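Local coordinates for tRNA (cytosine(72)-C(5))-methyltransferase (Pyrococcus horikoshii, PDB 5ZVE), which transfers a methyl group from S-adenosyl-L-methionine to the C5 position of cytosine 72 in several tRNAs, at residues S64-Y72 / L184-V192. Residues are numbered along the deposited sequence; the frame is centred on the assembly and turned at random.
Sequences SPYLPEGLY and LPSMVTARV
The type I beta turn Leu67-Gly70, in the hairpin between strands 62-63 and 70-74 of the ferredoxin-like domain, rests through Leu67 and Glu69 on helix 184-193, which packs against the Rossmann-like methyltransferase fold. Glu69 and Arg191 form a side-on, bidentate salt bridge: NE of Arg191 reaches OE2 of Glu69 at 2.8 Å, on its syn lone pair, and NH2 of Arg191 reaches OE1 of Glu69 at 3.0 Å. The carboxylate and guanidinium planes are turned 59° apart, so the pair is twisted rather than coplanar; both bonds are moderately bent. OE2 of Glu69 is also hydrogen-bonded to NE2 of His214, in helix 210-218. A leucine in place of Arg191 would probably leave the Glu69 carboxylate with His214 but without its countercharge, and more able to turn. Next to the bridge, with Leu67 CG anti to the carbonyl carbon and CD1 extended from CA (chi2 171°), CD1 meets CD1 of Leu184 (3.4 Å, tighter than usual) and CB of Met187 (3.5 Å). The Met187 side chain is about 9 Å from bound S-adenosyl-L-homocysteine. Ser64 OG, in an ST motif, accepts from Leu67 N at 3.0 Å, holding the backbone N of the turn's first residue, whose other methyl, CD2, lies 3.8 Å from Arg191 CG.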
loop_
_atom_site.group_PDB
_atom_site.type_symbol
_atom_site.label_atom_id
_atom_site.label_comp_id
_atom_site.label_asym_id
_atom_site.label_seq_id
_atom_site.Cartn_x
_atom_site.Cartn_y
_atom_site.Cartn_z
ATOM N N SER A 64 -13.500 -7.957 -9.609
ATOM C CA SER A 64 -13.174 -6.811 -10.441
ATOM C C SER A 64 -13.378 -7.178 -11.908
ATOM O O SER A 64 -12.943 -8.239 -12.351
ATOM C CB SER A 64 -11.741 -6.338 -10.187
ATOM O OG SER A 64 -11.276 -5.521 -11.248
ATOM N N PRO A 65 -14.072 -6.310 -12.661
ATOM C CA PRO A 65 -14.271 -6.504 -14.101
ATOM C C PRO A 65 -13.056 -6.079 -14.928
ATOM O O PRO A 65 -13.032 -6.299 -16.137
ATOM C CB PRO A 65 -15.484 -5.621 -14.403
ATOM C CG PRO A 65 -15.392 -4.519 -13.398
ATOM C CD PRO A 65 -14.806 -5.135 -12.153
ATOM N N TYR A 66 -12.065 -5.476 -14.281
ATOM C CA TYR A 66 -10.853 -5.028 -14.966
ATOM C C TYR A 66 -9.658 -5.949 -14.705
ATOM O O TYR A 66 -8.812 -6.149 -15.573
ATOM C CB TYR A 66 -10.498 -3.608 -14.545
ATOM C CG TYR A 66 -11.423 -2.533 -15.066
ATOM C CD1 TYR A 66 -11.504 -2.261 -16.427
ATOM C CD2 TYR A 66 -12.175 -1.750 -14.196
ATOM C CE1 TYR A 66 -12.335 -1.265 -16.911
ATOM C CE2 TYR A 66 -13.006 -0.748 -14.672
ATOM C CZ TYR A 66 -13.078 -0.510 -16.029
ATOM O OH TYR A 66 -13.894 0.483 -16.521
ATOM N N LEU A 67 -9.590 -6.495 -13.498
ATOM C CA LEU A 67 -8.524 -7.420 -13.132
ATOM C C LEU A 67 -9.099 -8.786 -12.793
ATOM O O LEU A 67 -9.673 -8.965 -11.717
ATOM C CB LEU A 67 -7.725 -6.898 -11.939
ATOM C CG LEU A 67 -6.841 -5.666 -12.111
ATOM C CD1 LEU A 67 -6.361 -5.254 -10.755
ATOM C CD2 LEU A 67 -5.662 -5.976 -13.006
ATOM N N PRO A 68 -8.950 -9.753 -13.711
ATOM C CA PRO A 68 -9.425 -11.120 -13.466
ATOM C C PRO A 68 -8.823 -11.739 -12.202
ATOM O O PRO A 68 -9.375 -12.703 -11.681
ATOM C CB PRO A 68 -8.986 -11.889 -14.725
ATOM C CG PRO A 68 -8.028 -10.996 -15.436
ATOM C CD PRO A 68 -8.370 -9.597 -15.055
ATOM N N GLU A 69 -7.717 -11.193 -11.708
ATOM C CA GLU A 69 -7.154 -11.690 -10.458
ATOM C C GLU A 69 -7.550 -10.812 -9.271
ATOM O O GLU A 69 -7.045 -10.996 -8.161
ATOM C CB GLU A 69 -5.627 -11.795 -10.551
ATOM C CG GLU A 69 -4.898 -10.463 -10.723
ATOM C CD GLU A 69 -4.756 -10.055 -12.178
ATOM O OE1 GLU A 69 -5.790 -9.927 -12.871
ATOM O OE2 GLU A 69 -3.607 -9.860 -12.626
ATOM N N GLY A 70 -8.452 -9.860 -9.491
ATOM C CA GLY A 70 -8.837 -8.938 -8.436
ATOM C C GLY A 70 -10.127 -9.267 -7.696
ATOM O O GLY A 70 -11.162 -9.514 -8.312
ATOM N N LEU A 71 -10.065 -9.245 -6.367
ATOM C CA LEU A 71 -11.254 -9.349 -5.524
ATOM C C LEU A 71 -11.210 -8.238 -4.503
ATOM O O LEU A 71 -10.133 -7.885 -4.027
ATOM C CB LEU A 71 -11.334 -10.700 -4.810
ATOM C CG LEU A 71 -11.725 -11.942 -5.612
ATOM C CD1 LEU A 71 -11.575 -13.179 -4.758
ATOM C CD2 LEU A 71 -13.137 -11.816 -6.122
ATOM N N TYR A 72 -12.364 -7.686 -4.148
ATOM C CA TYR A 72 -12.368 -6.650 -3.129
ATOM C C TYR A 72 -13.521 -6.804 -2.146
ATOM O O TYR A 72 -14.544 -7.423 -2.446
ATOM C CB TYR A 72 -12.390 -5.255 -3.777
ATOM C CG TYR A 72 -13.675 -4.895 -4.483
ATOM C CD1 TYR A 72 -14.721 -4.294 -3.792
ATOM C CD2 TYR A 72 -13.841 -5.143 -5.844
ATOM C CE1 TYR A 72 -15.900 -3.960 -4.430
ATOM C CE2 TYR A 72 -15.021 -4.813 -6.491
ATOM C CZ TYR A 72 -16.046 -4.223 -5.776
ATOM O OH TYR A 72 -17.226 -3.889 -6.400
ATOM N N LEU A 184 -5.600 -2.034 -5.657
ATOM C CA LEU A 184 -5.913 -2.051 -7.083
ATOM C C LEU A 184 -4.812 -1.358 -7.912
ATOM O O LEU A 184 -4.316 -1.949 -8.869
ATOM C CB LEU A 184 -7.292 -1.417 -7.339
ATOM C CG LEU A 184 -7.767 -1.105 -8.762
ATOM C CD1 LEU A 184 -7.667 -2.310 -9.643
ATOM C CD2 LEU A 184 -9.200 -0.605 -8.768
ATOM N N PRO A 185 -4.416 -0.117 -7.551
ATOM C CA PRO A 185 -3.346 0.498 -8.349
ATOM C C PRO A 185 -2.057 -0.335 -8.410
ATOM O O PRO A 185 -1.445 -0.422 -9.477
ATOM C CB PRO A 185 -3.094 1.835 -7.641
ATOM C CG PRO A 185 -3.846 1.779 -6.363
ATOM C CD PRO A 185 -4.950 0.820 -6.546
ATOM N N SER A 186 -1.669 -0.959 -7.300
ATOM C CA SER A 186 -0.465 -1.789 -7.294
ATOM C C SER A 186 -0.585 -2.986 -8.238
ATOM O O SER A 186 0.391 -3.372 -8.884
ATOM C CB SER A 186 -0.155 -2.272 -5.880
ATOM O OG SER A 186 0.357 -1.219 -5.087
ATOM N N MET A 187 -1.783 -3.563 -8.322
ATOM C CA MET A 187 -2.031 -4.680 -9.223
ATOM C C MET A 187 -1.991 -4.252 -10.690
ATOM O O MET A 187 -1.446 -4.957 -11.537
ATOM C CB MET A 187 -3.372 -5.320 -8.903
ATOM C CG MET A 187 -3.371 -6.151 -7.643
ATOM S SD MET A 187 -4.864 -7.155 -7.550
ATOM C CE MET A 187 -6.015 -5.994 -6.819
ATOM N N VAL A 188 -2.579 -3.099 -10.985
ATOM C CA VAL A 188 -2.524 -2.528 -12.326
ATOM C C VAL A 188 -1.072 -2.338 -12.768
ATOM O O VAL A 188 -0.726 -2.577 -13.927
ATOM C CB VAL A 188 -3.274 -1.176 -12.393
ATOM C CG1 VAL A 188 -3.142 -0.560 -13.768
ATOM C CG2 VAL A 188 -4.745 -1.366 -12.044
ATOM N N THR A 189 -0.224 -1.921 -11.831
ATOM C CA THR A 189 1.192 -1.684 -12.112
ATOM C C THR A 189 1.873 -2.899 -12.751
ATOM O O THR A 189 2.495 -2.780 -13.806
ATOM C CB THR A 189 1.959 -1.298 -10.826
ATOM O OG1 THR A 189 1.438 -0.068 -10.303
ATOM C CG2 THR A 189 3.444 -1.135 -11.111
ATOM N N ALA A 190 1.743 -4.065 -12.124
ATOM C CA ALA A 190 2.371 -5.282 -12.641
ATOM C C ALA A 190 1.792 -5.684 -13.996
ATOM O O ALA A 190 2.512 -6.161 -14.873
ATOM C CB ALA A 190 2.222 -6.420 -11.646
ATOM N N ARG A 191 0.488 -5.495 -14.160
ATOM C CA ARG A 191 -0.163 -5.758 -15.439
ATOM C C ARG A 191 0.386 -4.864 -16.550
ATOM O O ARG A 191 0.712 -5.332 -17.642
ATOM C CB ARG A 191 -1.674 -5.564 -15.310
ATOM C CG ARG A 191 -2.394 -6.753 -14.707
ATOM C CD ARG A 191 -2.705 -7.778 -15.787
ATOM N NE ARG A 191 -3.506 -8.883 -15.273
ATOM C CZ ARG A 191 -3.980 -9.868 -16.024
ATOM N NH1 ARG A 191 -3.740 -9.882 -17.328
ATOM N NH2 ARG A 191 -4.697 -10.834 -15.473
ATOM N N VAL A 192 0.485 -3.574 -16.254
ATOM C CA VAL A 192 0.939 -2.579 -17.214
ATOM C C VAL A 192 2.392 -2.831 -17.642
ATOM O O VAL A 192 2.815 -2.417 -18.719
ATOM C CB VAL A 192 0.764 -1.156 -16.613
ATOM C CG1 VAL A 192 1.521 -0.099 -17.400
ATOM C CG2 VAL A 192 -0.724 -0.814 -16.509
#